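Local structure of protein FkbI (Streptomyces hygroscopicus, 1R2J) at residues F155-V167 / V206-V218. The protein binds FAD and probably acts as an acyl-ACP dehydrogenase in making the methoxymalonyl extender unit of the polyketide FK520. Sequence-based numbering, arbitrary orientation.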
ATOM      1  N   PHE A 155      -4.221   1.900  15.557  1.00 25.40           N
ATOM      2  CA  PHE A 155      -3.719   0.835  16.420  1.00 26.44           C
ATOM      3  C   PHE A 155      -3.178   1.483  17.690  1.00 26.99           C
ATOM      4  O   PHE A 155      -2.676   2.610  17.653  1.00 26.96           O
ATOM      5  CB  PHE A 155      -2.587   0.068  15.727  1.00 24.99           C
ATOM      6  CG  PHE A 155      -3.060  -1.027  14.808  1.00 24.94           C
ATOM      7  CD1 PHE A 155      -3.123  -2.340  15.250  1.00 24.79           C
ATOM      8  CD2 PHE A 155      -3.438  -0.744  13.504  1.00 24.66           C
ATOM      9  CE1 PHE A 155      -3.551  -3.356  14.406  1.00 26.08           C
ATOM     10  CE2 PHE A 155      -3.867  -1.756  12.653  1.00 26.14           C
ATOM     11  CZ  PHE A 155      -3.923  -3.063  13.104  1.00 25.45           C
ATOM     12  N   GLY A 156      -3.275   0.767  18.806  1.00 28.74           N
ATOM     13  CA  GLY A 156      -2.794   1.293  20.070  1.00 30.90           C
ATOM     14  C   GLY A 156      -2.803   0.260  21.182  1.00 32.43           C
ATOM     15  O   GLY A 156      -3.164  -0.897  20.956  1.00 31.78           O
ATOM     16  N   LEU A 157      -2.403   0.675  22.383  1.00 34.25           N
ATOM     17  CA  LEU A 157      -2.370  -0.222  23.531  1.00 37.80           C
ATOM     18  C   LEU A 157      -3.545   0.058  24.454  1.00 41.14           C
ATOM     19  O   LEU A 157      -3.838   1.210  24.779  1.00 41.35           O
ATOM     20  CB  LEU A 157      -1.067  -0.053  24.311  1.00 37.81           C
ATOM     21  CG  LEU A 157       0.247  -0.167  23.535  1.00 37.91           C
ATOM     22  CD1 LEU A 157       1.420   0.070  24.481  1.00 38.17           C
ATOM     23  CD2 LEU A 157       0.349  -1.535  22.894  1.00 36.71           C
ATOM     24  N   GLN A 158      -4.219  -1.002  24.878  1.00 44.99           N
ATOM     25  CA  GLN A 158      -5.358  -0.843  25.763  1.00 48.99           C
ATOM     26  C   GLN A 158      -4.819  -0.506  27.153  1.00 52.14           C
ATOM     27  O   GLN A 158      -4.218   0.552  27.345  1.00 53.77           O
ATOM     28  CB  GLN A 158      -6.180  -2.132  25.778  1.00 47.92           C
ATOM     29  CG  GLN A 158      -7.664  -1.919  26.004  1.00 47.88           C
ATOM     30  CD  GLN A 158      -8.505  -2.889  25.203  1.00 47.04           C
ATOM     31  OE1 GLN A 158      -8.115  -4.039  24.993  1.00 46.75           O
ATOM     32  NE2 GLN A 158      -9.671  -2.436  24.760  1.00 46.84           N
ATOM     33  N   GLU A 159      -5.016  -1.401  28.116  1.00 55.02           N
ATOM     34  CA  GLU A 159      -4.544  -1.183  29.485  1.00 57.44           C
ATOM     35  C   GLU A 159      -4.159  -2.512  30.124  1.00 58.33           C
ATOM     36  O   GLU A 159      -3.095  -2.638  30.739  1.00 58.06           O
ATOM     37  CB  GLU A 159      -5.634  -0.494  30.307  1.00 58.56           C
ATOM     38  CG  GLU A 159      -5.301  -0.340  31.785  1.00 61.10           C
ATOM     39  CD  GLU A 159      -4.302   0.768  32.072  1.00 62.94           C
ATOM     40  OE1 GLU A 159      -3.137   0.675  31.623  1.00 64.68           O
ATOM     41  OE2 GLU A 159      -4.690   1.736  32.758  1.00 63.58           O
ATOM     42  N   ASP A 160      -5.063  -3.480  29.997  1.00 59.86           N
ATOM     43  CA  ASP A 160      -4.875  -4.836  30.493  1.00 61.42           C
ATOM     44  C   ASP A 160      -4.316  -5.539  29.271  1.00 61.35           C
ATOM     45  O   ASP A 160      -3.106  -5.546  29.054  1.00 62.59           O
ATOM     46  CB  ASP A 160      -6.212  -5.509  30.853  1.00 63.58           C
ATOM     47  CG  ASP A 160      -6.927  -4.841  32.009  1.00 64.89           C
ATOM     48  OD1 ASP A 160      -7.162  -3.614  31.949  1.00 65.55           O
ATOM     49  OD2 ASP A 160      -7.262  -5.552  32.987  1.00 65.78           O
ATOM     50  N   GLY A 161      -5.241  -6.109  28.505  1.00 60.70           N
ATOM     51  CA  GLY A 161      -4.903  -6.799  27.273  1.00 59.48           C
ATOM     52  C   GLY A 161      -4.496  -5.754  26.257  1.00 58.53           C
ATOM     53  O   GLY A 161      -5.313  -5.262  25.469  1.00 57.50           O
ATOM     54  N   SER A 162      -3.213  -5.410  26.312  1.00 57.07           N
ATOM     55  CA  SER A 162      -2.598  -4.420  25.443  1.00 56.22           C
ATOM     56  C   SER A 162      -2.914  -4.711  23.985  1.00 54.38           C
ATOM     57  O   SER A 162      -3.087  -5.867  23.602  1.00 55.28           O
ATOM     58  CB  SER A 162      -1.086  -4.430  25.679  1.00 56.69           C
ATOM     59  OG  SER A 162      -0.817  -4.181  27.048  1.00 57.81           O
ATOM     60  N   GLY A 163      -3.004  -3.664  23.175  1.00 51.95           N
ATOM     61  CA  GLY A 163      -3.291  -3.861  21.765  1.00 48.25           C
ATOM     62  C   GLY A 163      -4.764  -3.810  21.411  1.00 45.52           C
ATOM     63  O   GLY A 163      -5.537  -4.691  21.776  1.00 45.44           O
ATOM     64  N   ALA A 164      -5.151  -2.765  20.689  1.00 42.99           N
ATOM     65  CA  ALA A 164      -6.532  -2.582  20.271  1.00 41.69           C
ATOM     66  C   ALA A 164      -6.543  -1.765  18.984  1.00 40.89           C
ATOM     67  O   ALA A 164      -5.574  -1.077  18.669  1.00 40.77           O
ATOM     68  CB  ALA A 164      -7.325  -1.855  21.355  1.00 41.49           C
ATOM     69  N   VAL A 165      -7.637  -1.854  18.233  1.00 40.24           N
ATOM     70  CA  VAL A 165      -7.764  -1.118  16.980  1.00 39.67           C
ATOM     71  C   VAL A 165      -9.067  -0.330  16.989  1.00 38.78           C
ATOM     72  O   VAL A 165     -10.132  -0.895  17.229  1.00 38.69           O
ATOM     73  CB  VAL A 165      -7.766  -2.076  15.775  1.00 39.72           C
ATOM     74  CG1 VAL A 165      -7.698  -1.282  14.486  1.00 39.34           C
ATOM     75  CG2 VAL A 165      -6.595  -3.042  15.878  1.00 39.87           C
ATOM     76  N   VAL A 166      -8.978   0.971  16.718  1.00 37.95           N
ATOM     77  CA  VAL A 166     -10.156   1.837  16.718  1.00 37.04           C
ATOM     78  C   VAL A 166     -10.368   2.596  15.409  1.00 35.77           C
ATOM     79  O   VAL A 166      -9.434   3.182  14.856  1.00 34.80           O
ATOM     80  CB  VAL A 166     -10.077   2.878  17.863  1.00 37.36           C
ATOM     81  CG1 VAL A 166     -11.407   3.620  18.001  1.00 36.58           C
ATOM     82  CG2 VAL A 166      -9.721   2.187  19.161  1.00 38.98           C
ATOM     83  N   VAL A 167     -11.603   2.576  14.914  1.00 34.79           N
ATOM     84  CA  VAL A 167     -11.950   3.290  13.687  1.00 33.96           C
ATOM     85  C   VAL A 167     -12.419   4.670  14.137  1.00 33.61           C
ATOM     86  O   VAL A 167     -13.497   4.811  14.717  1.00 33.63           O
ATOM     87  CB  VAL A 167     -13.090   2.582  12.921  1.00 34.08           C
ATOM     88  CG1 VAL A 167     -13.448   3.371  11.671  1.00 34.18           C
ATOM     89  CG2 VAL A 167     -12.665   1.163  12.554  1.00 34.58           C
ATOM     90  N   VAL A 206     -14.336   0.541  18.566  1.00 34.45           N
ATOM     91  CA  VAL A 206     -13.234  -0.362  18.875  1.00 33.44           C
ATOM     92  C   VAL A 206     -13.563  -1.772  18.412  1.00 33.47           C
ATOM     93  O   VAL A 206     -14.417  -2.445  18.985  1.00 33.63           O
ATOM     94  CB  VAL A 206     -12.946  -0.383  20.381  1.00 33.10           C
ATOM     95  CG1 VAL A 206     -11.728  -1.237  20.665  1.00 33.72           C
ATOM     96  CG2 VAL A 206     -12.731   1.034  20.879  1.00 34.13           C
ATOM     97  N   LEU A 207     -12.871  -2.218  17.372  1.00 33.67           N
ATOM     98  CA  LEU A 207     -13.096  -3.543  16.810  1.00 33.63           C
ATOM     99  C   LEU A 207     -13.016  -4.649  17.856  1.00 34.34           C
ATOM    100  O   LEU A 207     -12.223  -4.580  18.793  1.00 34.19           O
ATOM    101  CB  LEU A 207     -12.086  -3.807  15.691  1.00 32.00           C
ATOM    102  CG  LEU A 207     -12.184  -2.879  14.472  1.00 32.33           C
ATOM    103  CD1 LEU A 207     -11.047  -3.180  13.511  1.00 31.05           C
ATOM    104  CD2 LEU A 207     -13.530  -3.055  13.784  1.00 31.56           C
ATOM    105  N   ALA A 208     -13.854  -5.667  17.694  1.00 36.37           N
ATOM    106  CA  ALA A 208     -13.877  -6.800  18.610  1.00 38.43           C
ATOM    107  C   ALA A 208     -12.572  -7.562  18.432  1.00 40.14           C
ATOM    108  O   ALA A 208     -11.999  -7.583  17.343  1.00 40.17           O
ATOM    109  CB  ALA A 208     -15.064  -7.705  18.299  1.00 38.87           C
ATOM    110  N   GLY A 209     -12.099  -8.198  19.493  1.00 41.03           N
ATOM    111  CA  GLY A 209     -10.844  -8.913  19.368  1.00 42.47           C
ATOM    112  C   GLY A 209      -9.688  -7.956  19.586  1.00 41.76           C
ATOM    113  O   GLY A 209      -8.527  -8.306  19.384  1.00 41.00           O
ATOM    114  N   SER A 210     -10.017  -6.732  19.992  1.00 42.00           N
ATOM    115  CA  SER A 210      -9.012  -5.718  20.279  1.00 42.26           C
ATOM    116  C   SER A 210      -8.379  -6.018  21.636  1.00 44.12           C
ATOM    117  O   SER A 210      -7.954  -5.106  22.342  1.00 47.02           O
ATOM    118  CB  SER A 210      -9.643  -4.323  20.330  1.00 40.19           C
ATOM    119  OG  SER A 210      -9.722  -3.728  19.049  1.00 35.44           O
ATOM    120  N   GLY A 211      -8.324  -7.293  22.004  1.00 43.89           N
ATOM    121  CA  GLY A 211      -7.745  -7.657  23.285  1.00 43.59           C
ATOM    122  C   GLY A 211      -6.525  -8.546  23.174  1.00 43.30           C
ATOM    123  O   GLY A 211      -5.833  -8.787  24.164  1.00 43.43           O
ATOM    124  N   ALA A 212      -6.266  -9.044  21.970  1.00 42.64           N
ATOM    125  CA  ALA A 212      -5.114  -9.902  21.733  1.00 41.95           C
ATOM    126  C   ALA A 212      -3.847  -9.053  21.819  1.00 41.37           C
ATOM    127  O   ALA A 212      -3.920  -7.828  21.826  1.00 40.31           O
ATOM    128  CB  ALA A 212      -5.227 -10.566  20.363  1.00 41.58           C
ATOM    129  N   SER A 213      -2.692  -9.708  21.880  1.00 42.32           N
ATOM    130  CA  SER A 213      -1.406  -9.019  21.987  1.00 44.35           C
ATOM    131  C   SER A 213      -1.156  -8.006  20.874  1.00 46.37           C
ATOM    132  O   SER A 213      -1.887  -7.962  19.885  1.00 46.31           O
ATOM    133  CB  SER A 213      -0.263 -10.039  21.994  1.00 43.34           C
ATOM    134  OG  SER A 213      -0.181 -10.718  20.753  1.00 43.04           O
ATOM    135  N   LEU A 214      -0.113  -7.196  21.050  1.00 48.64           N
ATOM    136  CA  LEU A 214       0.262  -6.187  20.063  1.00 50.38           C
ATOM    137  C   LEU A 214       0.416  -6.898  18.718  1.00 50.72           C
ATOM    138  O   LEU A 214      -0.228  -6.522  17.738  1.00 49.54           O
ATOM    139  CB  LEU A 214       1.582  -5.506  20.454  1.00 51.70           C
ATOM    140  CG  LEU A 214       1.934  -5.317  21.938  1.00 53.34           C
ATOM    141  CD1 LEU A 214       0.702  -4.870  22.715  1.00 54.14           C
ATOM    142  CD2 LEU A 214       2.474  -6.623  22.510  1.00 53.02           C
ATOM    143  N   PRO A 215       1.281  -7.930  18.651  1.00 51.76           N
ATOM    144  CA  PRO A 215       1.442  -8.643  17.380  1.00 52.68           C
ATOM    145  C   PRO A 215       0.104  -9.321  17.090  1.00 53.39           C
ATOM    146  O   PRO A 215      -0.883  -9.022  17.757  1.00 55.31           O
ATOM    147  CB  PRO A 215       2.565  -9.634  17.680  1.00 52.62           C
ATOM    148  CG  PRO A 215       2.385  -9.917  19.137  1.00 53.01           C
ATOM    149  CD  PRO A 215       2.130  -8.534  19.696  1.00 52.57           C
ATOM    150  N   MET A 216       0.057 -10.240  16.133  1.00 53.91           N
ATOM    151  CA  MET A 216      -1.209 -10.890  15.788  1.00 53.20           C
ATOM    152  C   MET A 216      -2.004  -9.779  15.115  1.00 51.89           C
ATOM    153  O   MET A 216      -2.248  -9.827  13.911  1.00 52.16           O
ATOM    154  CB  MET A 216      -1.933 -11.390  17.042  1.00 54.34           C
ATOM    155  CG  MET A 216      -1.108 -12.345  17.898  1.00 56.11           C
ATOM    156  SD  MET A 216      -0.412 -13.741  16.970  1.00 58.93           S
ATOM    157  CE  MET A 216       1.273 -13.183  16.708  1.00 56.56           C
ATOM    158  N   LEU A 217      -2.416  -8.786  15.901  1.00 50.37           N
ATOM    159  CA  LEU A 217      -3.099  -7.625  15.348  1.00 49.39           C
ATOM    160  C   LEU A 217      -1.895  -6.983  14.657  1.00 49.26           C
ATOM    161  O   LEU A 217      -0.756  -7.306  14.996  1.00 51.09           O
ATOM    162  CB  LEU A 217      -3.615  -6.706  16.458  1.00 48.25           C
ATOM    163  CG  LEU A 217      -4.546  -7.261  17.541  1.00 48.54           C
ATOM    164  CD1 LEU A 217      -4.734  -6.209  18.613  1.00 48.29           C
ATOM    165  CD2 LEU A 217      -5.886  -7.657  16.945  1.00 47.64           C
ATOM    166  N   VAL A 218      -2.115  -6.082  13.710  1.00 48.50           N
ATOM    167  CA  VAL A 218      -0.994  -5.475  12.990  1.00 47.47           C
ATOM    168  C   VAL A 218      -0.465  -6.544  12.039  1.00 45.45           C
ATOM    169  O   VAL A 218      -0.381  -6.320  10.836  1.00 44.54           O
ATOM    170  CB  VAL A 218       0.177  -5.054  13.924  1.00 48.75           C
ATOM    171  CG1 VAL A 218       1.271  -4.389  13.104  1.00 49.74           C
ATOM    172  CG2 VAL A 218      -0.315  -4.113  15.011  1.00 49.66           C
TER
HETATM  173  O   HOH W   1      -0.163  -7.275  24.379  1.00 86.38           O
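Two groups grip the hydroxyl of Ser-210: its OG accepts a nearly straight hydrogen bond (174°) from Val-165 N, 2.9 Å away. The same oxygen donates to Leu-207 O at 2.7 Å. This joins a beta hairpin of the middle domain of the acyl-CoA dehydrogenase fold, strands 151-156 and 164-169, to the loop leading into helix 219-248. The first residues of the loop run along 164-169, an edge strand of its three-stranded sheet within this chain. There Leu-207 N reaches Val-165 O (3.0 Å), lying close to the line of the carbonyl bond, and Val-166 forms a single beta bridge with Val-206. A type II turn from Leu-207 to Ser-210 then brings the serine back to the strand; with chi1 at -86°, OG stands beside its own backbone N and meets Val-165, while CB lies against Ala-164 CB. With an alanine in place of Ser-210, the Val-165 amide would probably lose this acceptor and the turn its side-chain tie to Leu-207 O.

Apolar side chains flank these bonds. Val-166 CG2 meets Val-206 CG2 at 3.7 Å, and both valines also rest on Val-127 of strand 126-130. Val-165 CG1 touches Leu-207 CD1, and helix 69-88 covers this pair through Leu-88. Farther along the loop, the CD1 branch of Leu-214 packs tightly against both Leu-157 CD2, 3.4 Å away, and Ser-162 CB. The Phe-155 ring, beside the FAD-binding residues Val-109 and Phe-111, takes Val-165 CG2 over one face, offset toward the rim. Leu-217 CB comes to the ring's edge, in its plane, 3.9 Å from CE1, and Val-218 sets its CG2 methyl 3.3 Å from Phe-155 CD1.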